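Local structure of kinectin 1 (Kinesin receptor) (Legionella pneumophila, 4MU6) at residues Ser175-Glu178 with Gln179-Asn182; Thr110-Ser113 with Glu114-Glu118; His276-Ser279 with Ser280-Asp284; Ser48-Ala51 with Thr52-Ser56; His200-Lys203 with Arg204-Ala208. The protein is a Legionella effector of unknown biochemical function, represented here by its N-terminal domain, an elongated bundle of long helices with coiled-coil character. All blocks are in the same frame, centred on the assembly; numbering follows the deposited sequence.

Contact 1 (Ser175-Glu178 with Gln179-Asn182); sequences SLFE and QEVN
F177 and E180 project from the helix side by side and in the same direction, the ring and the carboxylate turned 65° apart. Their approach is loose, with F177 CD1 4.1 Å from E180 OE1, and a water links the E180 carboxylate to the main chain of F177. This water donates to the carbonyl oxygen F177 O at 2.7 Å and to E180 OE1 at 2.5 Å, and it lies in the plane of the F177 ring, at the ring edge. E180 reaches it with CG anti to the backbone N (chi1 -179°) and an extended chain.

One residue further along, E178 and N182 cross obliquely, their carboxylate and amide planes 66° apart; the closest side-chain approach is E178 CG to N182 ND2 at 3.7 Å. V181 CG1 packs down on the backbone, 3.2 Å from F177 O. Beneath these groups N182 N donates to E178 O at 3.0 Å, one of four successive i to i+4 bonds. The buried L176 leans instead on Q111, I112 and Q115 of helix 108-127, while E180 touches L105 of helix 43-105. A solvent-facing ridge backed by a packed stripe is characteristic of an amphipathic helix in an antiparallel helical bundle.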
loop_
_atom_site.group_PDB
_atom_site.type_symbol
_atom_site.label_atom_id
_atom_site.label_comp_id
_atom_site.label_asym_id
_atom_site.label_seq_id
_atom_site.Cartn_x
_atom_site.Cartn_y
_atom_site.Cartn_z
ATOM N N SER A 175 7.322 -33.470 44.268
ATOM C CA SER A 175 7.872 -33.027 42.998
ATOM C C SER A 175 6.974 -33.450 41.845
ATOM O O SER A 175 6.796 -32.703 40.886
ATOM C CB SER A 175 9.280 -33.589 42.797
ATOM O OG SER A 175 9.231 -34.969 42.487
ATOM N N LEU A 176 6.405 -34.648 41.952
ATOM C CA LEU A 176 5.462 -35.142 40.963
ATOM C C LEU A 176 4.229 -34.252 40.880
ATOM O O LEU A 176 3.765 -33.935 39.783
ATOM C CB LEU A 176 5.069 -36.584 41.278
ATOM C CG LEU A 176 6.192 -37.591 41.010
ATOM C CD1 LEU A 176 5.952 -38.917 41.754
ATOM C CD2 LEU A 176 6.327 -37.817 39.514
ATOM N N PHE A 177 3.697 -33.855 42.035
ATOM C CA PHE A 177 2.535 -32.969 42.057
ATOM C C PHE A 177 2.872 -31.617 41.433
ATOM O O PHE A 177 2.035 -31.037 40.739
ATOM C CB PHE A 177 1.968 -32.785 43.472
ATOM C CG PHE A 177 1.006 -33.891 43.907
ATOM C CD1 PHE A 177 -0.237 -34.037 43.302
ATOM C CD2 PHE A 177 1.342 -34.765 44.936
ATOM C CE1 PHE A 177 -1.121 -35.051 43.701
ATOM C CE2 PHE A 177 0.459 -35.779 45.348
ATOM C CZ PHE A 177 -0.766 -35.920 44.731
ATOM N N GLU A 178 4.085 -31.120 41.683
ATOM C CA GLU A 178 4.554 -29.899 41.028
ATOM C C GLU A 178 4.769 -30.111 39.527
ATOM O O GLU A 178 4.506 -29.217 38.715
ATOM C CB GLU A 178 5.854 -29.405 41.656
ATOM C CG GLU A 178 6.242 -28.022 41.172
ATOM C CD GLU A 178 7.566 -27.535 41.737
ATOM O OE1 GLU A 178 8.131 -28.228 42.613
ATOM O OE2 GLU A 178 8.036 -26.458 41.298
ATOM N N GLN A 179 5.261 -31.292 39.164
ATOM C CA GLN A 179 5.465 -31.627 37.763
ATOM C C GLN A 179 4.121 -31.581 37.047
ATOM O O GLN A 179 4.005 -31.063 35.921
ATOM C CB GLN A 179 6.083 -33.020 37.624
ATOM C CG GLN A 179 6.475 -33.377 36.197
ATOM C CD GLN A 179 7.682 -32.577 35.712
ATOM O OE1 GLN A 179 8.745 -32.604 36.330
ATOM N NE2 GLN A 179 7.517 -31.861 34.601
ATOM N N GLU A 180 3.100 -32.108 37.718
ATOM C CA GLU A 180 1.764 -32.167 37.136
ATOM C C GLU A 180 1.192 -30.783 36.817
ATOM O O GLU A 180 0.795 -30.506 35.683
ATOM C CB GLU A 180 0.813 -32.934 38.053
ATOM C CG GLU A 180 -0.604 -33.060 37.510
ATOM C CD GLU A 180 -1.471 -34.000 38.348
ATOM O OE1 GLU A 180 -1.734 -33.679 39.529
ATOM O OE2 GLU A 180 -1.879 -35.064 37.827
ATOM N N VAL A 181 1.144 -29.911 37.814
ATOM C CA VAL A 181 0.576 -28.591 37.590
ATOM C C VAL A 181 1.411 -27.783 36.573
ATOM O O VAL A 181 0.850 -27.064 35.751
ATOM C CB VAL A 181 0.410 -27.823 38.911
ATOM C CG1 VAL A 181 1.649 -27.969 39.742
ATOM C CG2 VAL A 181 0.114 -26.362 38.657
ATOM N N ASN A 182 2.734 -27.918 36.613
ATOM C CA ASN A 182 3.593 -27.248 35.630
ATOM C C ASN A 182 3.357 -27.685 34.189
ATOM O O ASN A 182 3.326 -26.854 33.272
ATOM C CB ASN A 182 5.070 -27.398 35.986
ATOM C CG ASN A 182 5.475 -26.477 37.104
ATOM O OD1 ASN A 182 4.758 -25.528 37.404
ATOM N ND2 ASN A 182 6.616 -26.742 37.725
HETATM O O HOH W 1 -0.592 -31.776 40.652
#

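Contact 2 (Thr110-Ser113 with Glu114-Glu118); sequences TQIS and EQQTE
T117 bonds to S113 O twice. Its backbone N donates at 2.9 Å, and its hydroxyl OG1 adds a second bond at 3.1 Å to the same S113 O; the two donors arrive from opposite faces of the carbonyl plane, the hydroxyl standing 38° out of it. The hydroxyl can turn back this way because OG1 is anti to the carbonyl carbon (chi1 -70°), beside its own backbone N. The same OG1 has a weak further bond to R120. Q115 N donates to Q111 O at 2.8 Å, the shortest of the four backbone bonds that join 110-113 to 114-118.

Beyond the backbone, the contacts come from long side chains folded along the helix. Q116 and I112 run side by side: the methyl I112 CG2 meets the amide of Q116, with Q116 OE1 at 3.6 Å. E114 passes T110 at an angle, its CG lying 3.3 Å from T110 O and its CD 4.0 Å from the methyl T110 CG2. Q115 bends at chi2 (-58°), and its CG rests 3.3 Å from Q111 O; its amide oxygen is taken by R169 of helix 158-217, so Q115 belongs as much to the interface between the helices as to this turn.

The chemistry is thus mainly that of a polar helix surface: aliphatic stems lie against the carbonyls, methyls meet the polar ends of Q116 and E114, the threonine hydroxyl supplements the main-chain bonding, and the Q115-R169 bond adds a polar link to the neighbouring helix.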
loop_
_atom_site.group_PDB
_atom_site.type_symbol
_atom_site.label_atom_id
_atom_site.label_comp_id
_atom_site.label_asym_id
_atom_site.label_seq_id
_atom_site.Cartn_x
_atom_site.Cartn_y
_atom_site.Cartn_z
ATOM N N THR A 110 0.333 -42.769 37.979
ATOM C CA THR A 110 0.988 -44.049 38.240
ATOM C C THR A 110 2.203 -43.904 39.176
ATOM O O THR A 110 2.346 -44.657 40.144
ATOM C CB THR A 110 1.396 -44.727 36.938
ATOM O OG1 THR A 110 0.211 -45.084 36.223
ATOM C CG2 THR A 110 2.228 -45.977 37.202
ATOM N N GLN A 111 3.057 -42.926 38.887
ATOM C CA GLN A 111 4.241 -42.658 39.692
ATOM C C GLN A 111 3.857 -42.333 41.127
ATOM O O GLN A 111 4.428 -42.888 42.069
ATOM C CB GLN A 111 5.036 -41.487 39.111
ATOM C CG GLN A 111 5.744 -41.818 37.815
ATOM C CD GLN A 111 6.241 -40.577 37.086
ATOM O OE1 GLN A 111 5.451 -39.767 36.571
ATOM N NE2 GLN A 111 7.557 -40.416 37.050
ATOM N N ILE A 112 2.900 -41.421 41.286
ATOM C CA ILE A 112 2.438 -41.050 42.609
ATOM C C ILE A 112 1.948 -42.271 43.386
ATOM O O ILE A 112 2.317 -42.459 44.539
ATOM C CB ILE A 112 1.353 -39.976 42.538
ATOM C CG1 ILE A 112 2.003 -38.643 42.174
ATOM C CG2 ILE A 112 0.614 -39.877 43.882
ATOM C CD1 ILE A 112 1.025 -37.585 41.684
ATOM N N SER A 113 1.141 -43.104 42.733
ATOM C CA SER A 113 0.643 -44.339 43.331
ATOM C C SER A 113 1.791 -45.249 43.763
ATOM O O SER A 113 1.816 -45.731 44.894
ATOM C CB SER A 113 -0.275 -45.065 42.344
ATOM O OG SER A 113 -0.356 -46.447 42.634
ATOM N N GLU A 114 2.748 -45.452 42.860
ATOM C CA GLU A 114 3.965 -46.218 43.126
ATOM C C GLU A 114 4.752 -45.696 44.333
ATOM O O GLU A 114 5.115 -46.460 45.234
ATOM C CB GLU A 114 4.880 -46.212 41.893
ATOM C CG GLU A 114 4.439 -47.104 40.740
ATOM C CD GLU A 114 5.316 -46.933 39.496
ATOM O OE1 GLU A 114 5.929 -45.853 39.338
ATOM O OE2 GLU A 114 5.395 -47.876 38.673
ATOM N N GLN A 115 5.023 -44.397 44.342
ATOM C CA GLN A 115 5.765 -43.784 45.437
ATOM C C GLN A 115 5.012 -43.944 46.751
ATOM O O GLN A 115 5.614 -44.212 47.803
ATOM C CB GLN A 115 6.002 -42.294 45.170
ATOM C CG GLN A 115 6.911 -41.989 43.977
ATOM C CD GLN A 115 8.291 -42.615 44.090
ATOM O OE1 GLN A 115 8.935 -42.554 45.142
ATOM N NE2 GLN A 115 8.752 -43.231 43.003
ATOM N N GLN A 116 3.694 -43.765 46.691
ATOM C CA GLN A 116 2.874 -43.815 47.898
ATOM C C GLN A 116 2.825 -45.210 48.500
ATOM O O GLN A 116 2.844 -45.377 49.716
ATOM C CB GLN A 116 1.475 -43.293 47.610
ATOM C CG GLN A 116 1.411 -41.783 47.712
ATOM C CD GLN A 116 0.112 -41.226 47.212
ATOM O OE1 GLN A 116 -0.664 -41.927 46.563
ATOM N NE2 GLN A 116 -0.141 -39.955 47.507
ATOM N N THR A 117 2.780 -46.204 47.630
ATOM C CA THR A 117 2.831 -47.595 48.035
ATOM C C THR A 117 4.147 -47.895 48.731
ATOM O O THR A 117 4.168 -48.470 49.820
ATOM C CB THR A 117 2.668 -48.498 46.811
ATOM O OG1 THR A 117 1.314 -48.395 46.351
ATOM C CG2 THR A 117 2.997 -49.940 47.149
ATOM N N GLU A 118 5.249 -47.492 48.112
ATOM C CA GLU A 118 6.547 -47.646 48.757
ATOM C C GLU A 118 6.612 -46.843 50.060
ATOM O O GLU A 118 7.214 -47.286 51.043
ATOM C CB GLU A 118 7.681 -47.223 47.815
ATOM C CG GLU A 118 7.763 -48.032 46.520
ATOM C CD GLU A 118 8.421 -49.398 46.692
ATOM O OE1 GLU A 118 8.546 -49.878 47.845
ATOM O OE2 GLU A 118 8.821 -49.993 45.662
#

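Contact 3 (His276-Ser279 with Ser280-Asp284); sequences HTLS and SQEVD
S279 places OG between its backbone N and carbonyl carbon (chi1 79°), which carries the hydroxyl forward over the first turn of helix 280-294, while E282 sets CG anti to its carbonyl carbon (chi1 -73°) and extends its chain back toward the residue before the helix. The two side chains therefore reach past each other, each to the other's main chain. E282 N donates to S279 OG at 3.0 Å, and S279 N donates to E282 OE1 at 2.8 Å. The latter bond meets the carboxylate oxygen on its anti side, 22° out of the carboxylate plane. Where the chains pass, S279 OG lies 3.1 Å from E282 CG, so the crossing is close. The first turn is completed by V283 N donating to S279 O at 2.9 Å, nearly along the C=O axis.

An apolar contact between L278 and V283, consistent with a hydrophobic staple, lies alongside this polar exchange. V283 CG2 sits 4.0 Å from L278 CB and 3.8 Å from CE1 of the H276 ring, whose side chain crosses that of V283 at about a right angle. The ring is steadied from within its own segment, since L278 N donates to H276 ND1 at 3.0 Å in the ring plane. T277 turns elsewhere, its hydroxyl bonded to the carbonyl oxygen of E25.

With E282 N and S279 N each bonded to the other residue's side chain, S279 and E282 form a classical capping box, which marks the start of helix 280-294 after the loop that follows helix 227-273.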
loop_
_atom_site.group_PDB
_atom_site.type_symbol
_atom_site.label_atom_id
_atom_site.label_comp_id
_atom_site.label_asym_id
_atom_site.label_seq_id
_atom_site.Cartn_x
_atom_site.Cartn_y
_atom_site.Cartn_z
ATOM N N HIS A 276 -7.512 29.982 -46.536
ATOM C CA HIS A 276 -8.618 30.556 -45.775
ATOM C C HIS A 276 -9.625 31.130 -46.764
ATOM O O HIS A 276 -9.387 31.105 -47.966
ATOM C CB HIS A 276 -8.112 31.644 -44.810
ATOM C CG HIS A 276 -7.454 32.803 -45.500
ATOM N ND1 HIS A 276 -8.154 33.702 -46.275
ATOM C CD2 HIS A 276 -6.159 33.204 -45.534
ATOM C CE1 HIS A 276 -7.319 34.603 -46.767
ATOM N NE2 HIS A 276 -6.101 34.326 -46.328
ATOM N N THR A 277 -10.734 31.662 -46.257
ATOM C CA THR A 277 -11.833 32.116 -47.106
ATOM C C THR A 277 -12.088 33.617 -46.948
ATOM O O THR A 277 -13.161 34.135 -47.291
ATOM C CB THR A 277 -13.126 31.318 -46.810
ATOM O OG1 THR A 277 -13.286 31.173 -45.393
ATOM C CG2 THR A 277 -13.043 29.934 -47.427
ATOM N N LEU A 278 -11.088 34.320 -46.436
ATOM C CA LEU A 278 -11.234 35.741 -46.198
ATOM C C LEU A 278 -10.921 36.523 -47.471
ATOM O O LEU A 278 -10.018 36.158 -48.225
ATOM C CB LEU A 278 -10.322 36.179 -45.054
ATOM C CG LEU A 278 -10.570 35.518 -43.693
ATOM C CD1 LEU A 278 -9.336 35.635 -42.822
ATOM C CD2 LEU A 278 -11.776 36.130 -42.989
ATOM N N SER A 279 -11.673 37.592 -47.713
ATOM C CA SER A 279 -11.392 38.464 -48.843
ATOM C C SER A 279 -10.140 39.300 -48.576
ATOM O O SER A 279 -9.721 39.469 -47.423
ATOM C CB SER A 279 -12.563 39.405 -49.092
ATOM O OG SER A 279 -12.538 40.475 -48.160
ATOM N N SER A 280 -9.559 39.830 -49.647
ATOM C CA SER A 280 -8.377 40.674 -49.551
ATOM C C SER A 280 -8.605 41.840 -48.592
ATOM O O SER A 280 -7.732 42.167 -47.787
ATOM C CB SER A 280 -7.988 41.178 -50.942
ATOM O OG SER A 280 -7.167 42.325 -50.858
ATOM N N GLN A 281 -9.783 42.451 -48.661
ATOM C CA GLN A 281 -10.115 43.544 -47.752
ATOM C C GLN A 281 -10.274 43.085 -46.296
ATOM O O GLN A 281 -9.912 43.806 -45.372
ATOM C CB GLN A 281 -11.355 44.302 -48.232
ATOM C CG GLN A 281 -11.101 45.109 -49.537
ATOM C CD GLN A 281 -12.217 46.102 -49.853
ATOM O OE1 GLN A 281 -12.905 46.583 -48.946
ATOM N NE2 GLN A 281 -12.402 46.413 -51.142
ATOM N N GLU A 282 -10.809 41.886 -46.107
ATOM C CA GLU A 282 -10.946 41.310 -44.779
ATOM C C GLU A 282 -9.580 41.096 -44.137
ATOM O O GLU A 282 -9.350 41.482 -42.981
ATOM C CB GLU A 282 -11.736 39.997 -44.857
ATOM C CG GLU A 282 -13.217 40.221 -45.117
ATOM C CD GLU A 282 -14.031 38.935 -45.158
ATOM O OE1 GLU A 282 -13.528 37.916 -45.679
ATOM O OE2 GLU A 282 -15.181 38.948 -44.666
ATOM N N VAL A 283 -8.677 40.487 -44.902
ATOM C CA VAL A 283 -7.300 40.271 -44.474
ATOM C C VAL A 283 -6.642 41.576 -44.025
ATOM O O VAL A 283 -6.063 41.656 -42.940
ATOM C CB VAL A 283 -6.460 39.657 -45.623
ATOM C CG1 VAL A 283 -5.061 39.388 -45.163
ATOM C CG2 VAL A 283 -7.092 38.367 -46.093
ATOM N N ASP A 284 -6.748 42.604 -44.860
ATOM C CA ASP A 284 -6.105 43.869 -44.556
ATOM C C ASP A 284 -6.715 44.498 -43.309
ATOM O O ASP A 284 -6.001 45.108 -42.509
ATOM C CB ASP A 284 -6.187 44.828 -45.740
ATOM C CG ASP A 284 -5.199 44.475 -46.839
ATOM O OD1 ASP A 284 -4.293 43.642 -46.587
ATOM O OD2 ASP A 284 -5.326 45.036 -47.949
#

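Contact 4 (Ser48-Ala51 with Thr52-Ser56); sequences SVTA and TLLKS
L53 lies back along the helix against V49. Its CB is 3.7 Å from V49 O, its CG closes to 3.5 Å from the same V49 O, and at the tip CD1 meets the methyl V49 CG1 at 3.9 Å. The two side chains run side by side in the same direction, an orientation that L53 reaches with CG anti to its carbonyl carbon (chi1 -73°). Underneath, L53 N donates to V49 O at 2.9 Å, in the carbonyl plane.

Both residues are buried, and they form part of the apolar stripe with which helix 43-105 enters the helical bundle: V49 faces L13 and H17 of helix 10-22 as well as A255 of helix 227-273, and L53 rests on I252 of the latter. T50 and L54 repeat the parallel pairing one residue later, T50 CG2 standing 4.0 Å from L54 CD1, and they too pack on helix 227-273, against I252 and C248.

On another side T52 OG1 makes a weak bond to S48 O at 3.3 Å, while the S48 hydroxyl is engaged by H17. K55 bends at chi4 (76°), so that its NZ returns to within 3.9 Å of A51 CB.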
loop_
_atom_site.group_PDB
_atom_site.type_symbol
_atom_site.label_atom_id
_atom_site.label_comp_id
_atom_site.label_asym_id
_atom_site.label_seq_id
_atom_site.Cartn_x
_atom_site.Cartn_y
_atom_site.Cartn_z
ATOM N N SER A 48 -8.842 23.057 -25.379
ATOM C CA SER A 48 -8.196 21.859 -25.917
ATOM C C SER A 48 -6.811 21.566 -25.296
ATOM O O SER A 48 -6.488 20.403 -25.053
ATOM C CB SER A 48 -8.179 21.846 -27.460
ATOM O OG SER A 48 -7.047 22.498 -28.005
ATOM N N VAL A 49 -6.000 22.596 -25.045
ATOM C CA VAL A 49 -4.728 22.417 -24.333
ATOM C C VAL A 49 -5.000 21.883 -22.917
ATOM O O VAL A 49 -4.343 20.954 -22.454
ATOM C CB VAL A 49 -3.949 23.731 -24.220
ATOM C CG1 VAL A 49 -2.720 23.567 -23.295
ATOM C CG2 VAL A 49 -3.535 24.222 -25.598
ATOM N N THR A 50 -5.987 22.472 -22.247
ATOM C CA THR A 50 -6.340 22.070 -20.891
ATOM C C THR A 50 -6.782 20.603 -20.811
ATOM O O THR A 50 -6.407 19.913 -19.870
ATOM C CB THR A 50 -7.399 23.017 -20.261
ATOM O OG1 THR A 50 -6.860 24.345 -20.173
ATOM C CG2 THR A 50 -7.810 22.554 -18.848
ATOM N N ALA A 51 -7.546 20.125 -21.799
ATOM C CA ALA A 51 -7.991 18.721 -21.815
ATOM C C ALA A 51 -6.808 17.781 -22.010
ATOM O O ALA A 51 -6.700 16.752 -21.324
ATOM C CB ALA A 51 -9.094 18.466 -22.896
ATOM N N THR A 52 -5.915 18.143 -22.932
ATOM C CA THR A 52 -4.674 17.394 -23.119
ATOM C C THR A 52 -3.855 17.314 -21.826
ATOM O O THR A 52 -3.322 16.259 -21.481
ATOM C CB THR A 52 -3.798 18.005 -24.218
ATOM O OG1 THR A 52 -4.425 17.817 -25.493
ATOM C CG2 THR A 52 -2.404 17.351 -24.229
ATOM N N LEU A 53 -3.734 18.425 -21.111
ATOM C CA LEU A 53 -2.937 18.405 -19.877
ATOM C C LEU A 53 -3.572 17.528 -18.797
ATOM O O LEU A 53 -2.870 16.826 -18.054
ATOM C CB LEU A 53 -2.674 19.822 -19.359
ATOM C CG LEU A 53 -1.649 20.586 -20.202
ATOM C CD1 LEU A 53 -1.680 22.065 -19.896
ATOM C CD2 LEU A 53 -0.264 20.014 -19.943
ATOM N N LEU A 54 -4.897 17.554 -18.721
ATOM C CA LEU A 54 -5.605 16.767 -17.716
ATOM C C LEU A 54 -5.469 15.280 -17.996
ATOM O O LEU A 54 -5.280 14.482 -17.056
ATOM C CB LEU A 54 -7.078 17.160 -17.660
ATOM C CG LEU A 54 -7.311 18.557 -17.103
ATOM C CD1 LEU A 54 -8.733 18.964 -17.380
ATOM C CD2 LEU A 54 -7.003 18.596 -15.603
ATOM N N LYS A 55 -5.576 14.916 -19.279
ATOM C CA LYS A 55 -5.396 13.531 -19.692
ATOM C C LYS A 55 -3.992 13.058 -19.374
ATOM O O LYS A 55 -3.807 11.940 -18.895
ATOM C CB LYS A 55 -5.672 13.338 -21.170
ATOM C CG LYS A 55 -7.149 13.293 -21.560
ATOM C CD LYS A 55 -7.309 13.357 -23.091
ATOM C CE LYS A 55 -8.774 13.308 -23.543
ATOM N NZ LYS A 55 -9.523 14.583 -23.357
ATOM N N SER A 56 -3.013 13.912 -19.650
ATOM C CA SER A 56 -1.613 13.641 -19.321
ATOM C C SER A 56 -1.395 13.466 -17.811
ATOM O O SER A 56 -0.674 12.562 -17.375
ATOM C CB SER A 56 -0.725 14.777 -19.835
ATOM O OG SER A 56 -0.654 14.757 -21.247
#

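Contact 5 (His200-Lys203 with Arg204-Ala208); sequences HHTK and RVKRA
R204 and R207 fold back over the preceding turn of helix 158-217, making this a local, partly solvent-facing contact in which the arginines touch H200, H201 and K203 on their way to helix 43-105. R204 bends at chi3 (-53°), which lays one face of its guanidinium over H200 O and H201 CA. The group is close to the backbone there, with R204 NH2 3.6 Å from H201 CA, and R204 NH1 is 3.5 Å from H200 CB. Its polar end is directed to helix 43-105, where NH1 forms a salt bridge with D87 and a hydrogen bond with Q83; H200 ND1 is bonded to the same D87 carboxylate oxygen. D87 would probably favour a protonated H200, an effect the nearby R204 would partly offset.

Polar and ionic cross-links between long neighbouring helices of this kind are a familiar element of coiled-coil architecture, consistent with the coiled-coil character expected of this domain. R207 takes the same bent course: one face of its guanidinium lies over K203 O, and NH2 forms a salt bridge with D80. A water donates to H200 O and accepts from R207 NH2 at 2.9 Å, linking H200 to R207, two turns further along.

On a different face of the helix, V205 CG2 stands over the H201 ring in a CH-pi contact, 3.8 Å from the ring centroid and 21° off its normal. H201 presents the ring with CG anti to its backbone N (chi1 174°). T202 and K206 lie side by side beyond, T202 CG2 being 3.9 Å from K206 NZ.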
loop_
_atom_site.group_PDB
_atom_site.type_symbol
_atom_site.label_atom_id
_atom_site.label_comp_id
_atom_site.label_asym_id
_atom_site.label_seq_id
_atom_site.Cartn_x
_atom_site.Cartn_y
_atom_site.Cartn_z
ATOM N N HIS A 200 -3.397 -15.550 12.922
ATOM C CA HIS A 200 -2.471 -15.036 11.902
ATOM C C HIS A 200 -2.821 -15.639 10.552
ATOM O O HIS A 200 -2.690 -14.982 9.517
ATOM C CB HIS A 200 -1.008 -15.371 12.217
ATOM C CG HIS A 200 -0.410 -14.559 13.326
ATOM N ND1 HIS A 200 0.816 -14.859 13.881
ATOM C CD2 HIS A 200 -0.861 -13.461 13.979
ATOM C CE1 HIS A 200 1.093 -13.981 14.829
ATOM N NE2 HIS A 200 0.090 -13.126 14.912
ATOM N N HIS A 201 -3.239 -16.900 10.584
ATOM C CA HIS A 201 -3.568 -17.658 9.385
ATOM C C HIS A 201 -4.826 -17.113 8.711
ATOM O O HIS A 201 -4.853 -16.890 7.499
ATOM C CB HIS A 201 -3.760 -19.133 9.734
ATOM C CG HIS A 201 -4.248 -19.962 8.588
ATOM N ND1 HIS A 201 -5.545 -20.429 8.502
ATOM C CD2 HIS A 201 -3.619 -20.397 7.471
ATOM C CE1 HIS A 201 -5.692 -21.118 7.385
ATOM N NE2 HIS A 201 -4.538 -21.115 6.740
ATOM N N THR A 202 -5.866 -16.906 9.510
ATOM C CA THR A 202 -7.086 -16.291 9.027
ATOM C C THR A 202 -6.811 -14.974 8.270
ATOM O O THR A 202 -7.250 -14.818 7.128
ATOM C CB THR A 202 -8.089 -16.108 10.170
ATOM O OG1 THR A 202 -8.515 -17.403 10.621
ATOM C CG2 THR A 202 -9.301 -15.336 9.700
ATOM N N LYS A 203 -6.052 -14.058 8.874
ATOM C CA LYS A 203 -5.705 -12.803 8.195
ATOM C C LYS A 203 -4.920 -13.013 6.895
ATOM O O LYS A 203 -5.149 -12.311 5.910
ATOM C CB LYS A 203 -4.947 -11.853 9.135
ATOM C CG LYS A 203 -5.750 -11.437 10.351
ATOM C CD LYS A 203 -4.910 -10.609 11.302
ATOM C CE LYS A 203 -5.691 -10.239 12.541
ATOM N NZ LYS A 203 -4.850 -9.446 13.483
ATOM N N ARG A 204 -3.997 -13.973 6.888
ATOM C CA ARG A 204 -3.255 -14.273 5.671
ATOM C C ARG A 204 -4.193 -14.782 4.576
ATOM O O ARG A 204 -4.083 -14.367 3.416
ATOM C CB ARG A 204 -2.115 -15.261 5.923
ATOM C CG ARG A 204 -0.887 -14.638 6.564
ATOM C CD ARG A 204 0.304 -15.608 6.589
ATOM N NE ARG A 204 -0.007 -16.908 7.185
ATOM C CZ ARG A 204 0.198 -17.221 8.465
ATOM N NH1 ARG A 204 0.726 -16.332 9.303
ATOM N NH2 ARG A 204 -0.110 -18.431 8.907
ATOM N N VAL A 205 -5.129 -15.651 4.953
ATOM C CA VAL A 205 -6.139 -16.152 4.015
ATOM C C VAL A 205 -6.993 -15.024 3.444
ATOM O O VAL A 205 -7.291 -15.005 2.251
ATOM C CB VAL A 205 -7.069 -17.211 4.686
ATOM C CG1 VAL A 205 -8.224 -17.601 3.771
ATOM C CG2 VAL A 205 -6.271 -18.442 5.093
ATOM N N LYS A 206 -7.398 -14.085 4.292
ATOM C CA LYS A 206 -8.190 -12.950 3.817
ATOM C C LYS A 206 -7.399 -12.084 2.819
ATOM O O LYS A 206 -7.938 -11.647 1.800
ATOM C CB LYS A 206 -8.687 -12.109 5.004
ATOM C CG LYS A 206 -9.822 -12.769 5.819
ATOM C CD LYS A 206 -9.851 -12.224 7.263
ATOM C CE LYS A 206 -11.209 -12.409 7.933
ATOM N NZ LYS A 206 -11.189 -11.935 9.359
ATOM N N ARG A 207 -6.119 -11.842 3.105
ATOM C CA ARG A 207 -5.302 -11.067 2.175
ATOM C C ARG A 207 -5.112 -11.835 0.861
ATOM O O ARG A 207 -5.157 -11.245 -0.217
ATOM C CB ARG A 207 -3.963 -10.632 2.793
ATOM C CG ARG A 207 -4.125 -9.603 3.927
ATOM C CD ARG A 207 -2.813 -8.960 4.341
ATOM N NE ARG A 207 -1.907 -9.847 5.054
ATOM C CZ ARG A 207 -1.901 -9.984 6.379
ATOM N NH1 ARG A 207 -2.773 -9.298 7.115
ATOM N NH2 ARG A 207 -1.026 -10.797 6.970
ATOM N N ALA A 208 -4.917 -13.147 0.968
ATOM C CA ALA A 208 -4.764 -14.001 -0.189
ATOM C C ALA A 208 -6.040 -14.032 -1.036
ATOM O O ALA A 208 -5.985 -14.127 -2.259
ATOM C CB ALA A 208 -4.363 -15.404 0.236
HETATM O O HOH W 2 -1.380 -12.083 9.515
#

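The five contacts are strung along an elongated chain. Contacts 1 and 2 lie toward one end, their centres 14 Å apart, and they touch directly: the L176 side chain packs on I112, with L176 CB 3.8 Å from I112 CG1, joining helix 158-217 to helix 108-127. Contact 5 shares helix 158-217 with contact 1, about 39 Å away between centres, and sits nearer the middle of the chain. Contacts 4 and 3 lie on the other side of the centre, contact 3 the farther out, about 33 Å apart between centres without touching. Contact 2 and contact 3 are the farthest apart, about 124 Å between centres, a span consistent with a rod-like bundle.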